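Local coordinates for tyrosine--tRNA ligase, mitochondrial (Emericella nidulans, PDB 5IHX) that catalyses the ATP-dependent joining of L-tyrosine to tRNA(Tyr), at the interface of chains A and B. Coordinates in Å, arbitrary orientation; residue numbers count along the deposited sequence, not the author numbering. Chains: chain A/B, Tyrosine--tRNA ligase, mitochondrial.

The interface of chains A and B. Residues chain A 107, 110, 173-174, 220; chain B 177, 179.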
ATOM      1  N   ALA A 107       0.621   4.911 -13.187  1.00 43.82           N
ATOM      2  CA  ALA A 107       1.013   4.612 -11.814  1.00 45.74           C
ATOM      3  C   ALA A 107       1.433   3.152 -11.670  1.00 42.86           C
ATOM      4  O   ALA A 107       2.494   2.853 -11.123  1.00 47.92           O
ATOM      5  CB  ALA A 107      -0.122   4.926 -10.858  1.00 43.33           C
ATOM      6  N   ARG A 110       4.877   1.887 -12.526  1.00 42.42           N
ATOM      7  CA  ARG A 110       5.958   2.111 -11.571  1.00 50.07           C
ATOM      8  C   ARG A 110       6.219   0.841 -10.765  1.00 53.45           C
ATOM      9  O   ARG A 110       7.367   0.487 -10.501  1.00 55.00           O
ATOM     10  CB  ARG A 110       5.625   3.271 -10.630  1.00 60.33           C
ATOM     11  CG  ARG A 110       5.427   4.611 -11.324  1.00 66.84           C
ATOM     12  CD  ARG A 110       5.144   5.710 -10.311  1.00 69.29           C
ATOM     13  NE  ARG A 110       4.860   6.995 -10.943  1.00 68.20           N
ATOM     14  CZ  ARG A 110       4.564   8.105 -10.276  1.00 67.72           C
ATOM     15  N   TRP A 173      -4.218   7.417  -8.471  1.00 30.29           N
ATOM     16  CA  TRP A 173      -3.090   6.859  -7.721  1.00 35.85           C
ATOM     17  C   TRP A 173      -2.114   7.905  -7.187  1.00 39.27           C
ATOM     18  O   TRP A 173      -1.337   7.619  -6.277  1.00 41.54           O
ATOM     19  CB  TRP A 173      -2.316   5.853  -8.578  1.00 32.95           C
ATOM     20  CG  TRP A 173      -3.013   4.541  -8.714  1.00 36.15           C
ATOM     21  CD1 TRP A 173      -3.336   3.899  -9.872  1.00 37.00           C
ATOM     22  CD2 TRP A 173      -3.487   3.711  -7.648  1.00 32.68           C
ATOM     23  NE1 TRP A 173      -3.977   2.716  -9.593  1.00 41.32           N
ATOM     24  CE2 TRP A 173      -4.084   2.580  -8.235  1.00 36.88           C
ATOM     25  CE3 TRP A 173      -3.465   3.816  -6.254  1.00 35.30           C
ATOM     26  CZ2 TRP A 173      -4.654   1.561  -7.476  1.00 41.33           C
ATOM     27  CZ3 TRP A 173      -4.031   2.807  -5.503  1.00 31.79           C
ATOM     28  CH2 TRP A 173      -4.617   1.691  -6.115  1.00 36.87           C
ATOM     29  N   ASN A 174      -2.148   9.111  -7.739  1.00 40.29           N
ATOM     30  CA  ASN A 174      -1.275  10.171  -7.255  1.00 39.52           C
ATOM     31  C   ASN A 174      -1.650  10.645  -5.850  1.00 40.98           C
ATOM     32  O   ASN A 174      -0.796  11.137  -5.116  1.00 39.63           O
ATOM     33  CB  ASN A 174      -1.288  11.356  -8.223  1.00 42.25           C
ATOM     34  CG  ASN A 174      -0.417  11.122  -9.450  1.00 68.56           C
ATOM     35  OD1 ASN A 174       0.312  10.131  -9.532  1.00 77.24           O
ATOM     36  ND2 ASN A 174      -0.477  12.047 -10.402  1.00 74.54           N
ATOM     37  N   MET A 220      -4.115  -3.077  -6.920  1.00 30.79           N
ATOM     38  CA  MET A 220      -4.127  -1.818  -7.659  1.00 33.52           C
ATOM     39  C   MET A 220      -4.955  -1.942  -8.936  1.00 26.51           C
ATOM     40  O   MET A 220      -5.747  -1.056  -9.260  1.00 32.68           O
ATOM     41  CB  MET A 220      -2.705  -1.376  -8.002  1.00 29.23           C
ATOM     42  CG  MET A 220      -1.864  -1.000  -6.796  1.00 38.55           C
ATOM     43  SD  MET A 220      -0.215  -0.427  -7.252  1.00 42.55           S
ATOM     44  CE  MET A 220      -0.585   1.175  -7.966  1.00 46.21           C
TER
ATOM     45  N   PRO B 177      -0.216   8.651   0.217  1.00 33.23           N
ATOM     46  CA  PRO B 177      -0.577   7.805  -0.928  1.00 35.84           C
ATOM     47  C   PRO B 177       0.010   6.402  -0.850  1.00 35.15           C
ATOM     48  O   PRO B 177       1.156   6.236  -0.432  1.00 37.73           O
ATOM     49  CB  PRO B 177       0.015   8.559  -2.129  1.00 32.57           C
ATOM     50  CG  PRO B 177       0.215   9.951  -1.664  1.00 38.73           C
ATOM     51  CD  PRO B 177       0.550   9.835  -0.211  1.00 36.69           C
ATOM     52  N   LEU B 179       0.941   4.785  -3.314  1.00 31.40           N
ATOM     53  CA  LEU B 179       2.035   4.780  -4.280  1.00 35.61           C
ATOM     54  C   LEU B 179       3.349   5.236  -3.649  1.00 39.91           C
ATOM     55  O   LEU B 179       4.415   4.722  -3.988  1.00 50.15           O
ATOM     56  CB  LEU B 179       1.687   5.670  -5.476  1.00 39.25           C
ATOM     57  CG  LEU B 179       2.482   5.460  -6.769  1.00 50.77           C
ATOM     58  CD1 LEU B 179       2.407   4.020  -7.261  1.00 55.38           C
ATOM     59  CD2 LEU B 179       1.986   6.411  -7.848  1.00 56.23           C
TER
HETATM   60  O   HOH W   1      -1.658   6.157  -4.208  1.00 32.80           O
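The methyl CE of A:Met220 touches B:Leu179 across the interface and also lies on one face of the A:Trp173 indole, 3.8 Å above the plane and over the ring centre. The same CE meets CD1 of B:Leu179 at 4.2 Å, so it links the ring to the leucine indirectly, while A:Trp173 itself reaches the partner through its backbone O. The A:Met220 chain is bent at its last torsion (chi3 72°), which turns the methyl back over the ring. In the ring plane, the backbone O of A:Met220 lies at the CZ2 edge of the indole and a water at the CE3 edge.

B:Leu179, near the start of helix 178-186, is the residue inserted into chain A, with 85 Å² hidden by it. Its CG is anti to the backbone N (chi1 -161°), and the two methyls diverge towards different partners. CD1 takes the A:Met220 side, near the backbone O of A:Ala107. CD2 is 4.0 Å from CB of A:Ala107 and 3.9 Å from CZ of A:Arg110. The aliphatic part of A:Arg110, extended from CG to NE, crosses the leucine at about a right angle; its guanidinium is incompletely modelled, so no polar role can be read for its tip. CB of B:Leu179 lies 3.7 Å from the backbone O of A:Trp173, at the end of helix 170-173.

No direct polar pair joins the chains in this patch. Instead the water links O of A:Trp173, at 2.6 Å, to the backbone N of B:Leu179, whose N-H points at it with 161° at the hydrogen. Beside this bridge, the ring of B:Pro177 places CG 3.8 Å from the backbone O of A:Asn174.

The patch is a docking site of apolar groups and backbone carbonyls that receives B:Leu179, with a water-mediated backbone link beside the leucine. It recurs with the chains exchanged in the two-fold interface, joining the catalytic regions of two C-terminally truncated subunits, in keeping with the dimeric state typical of tyrosyl-tRNA synthetases.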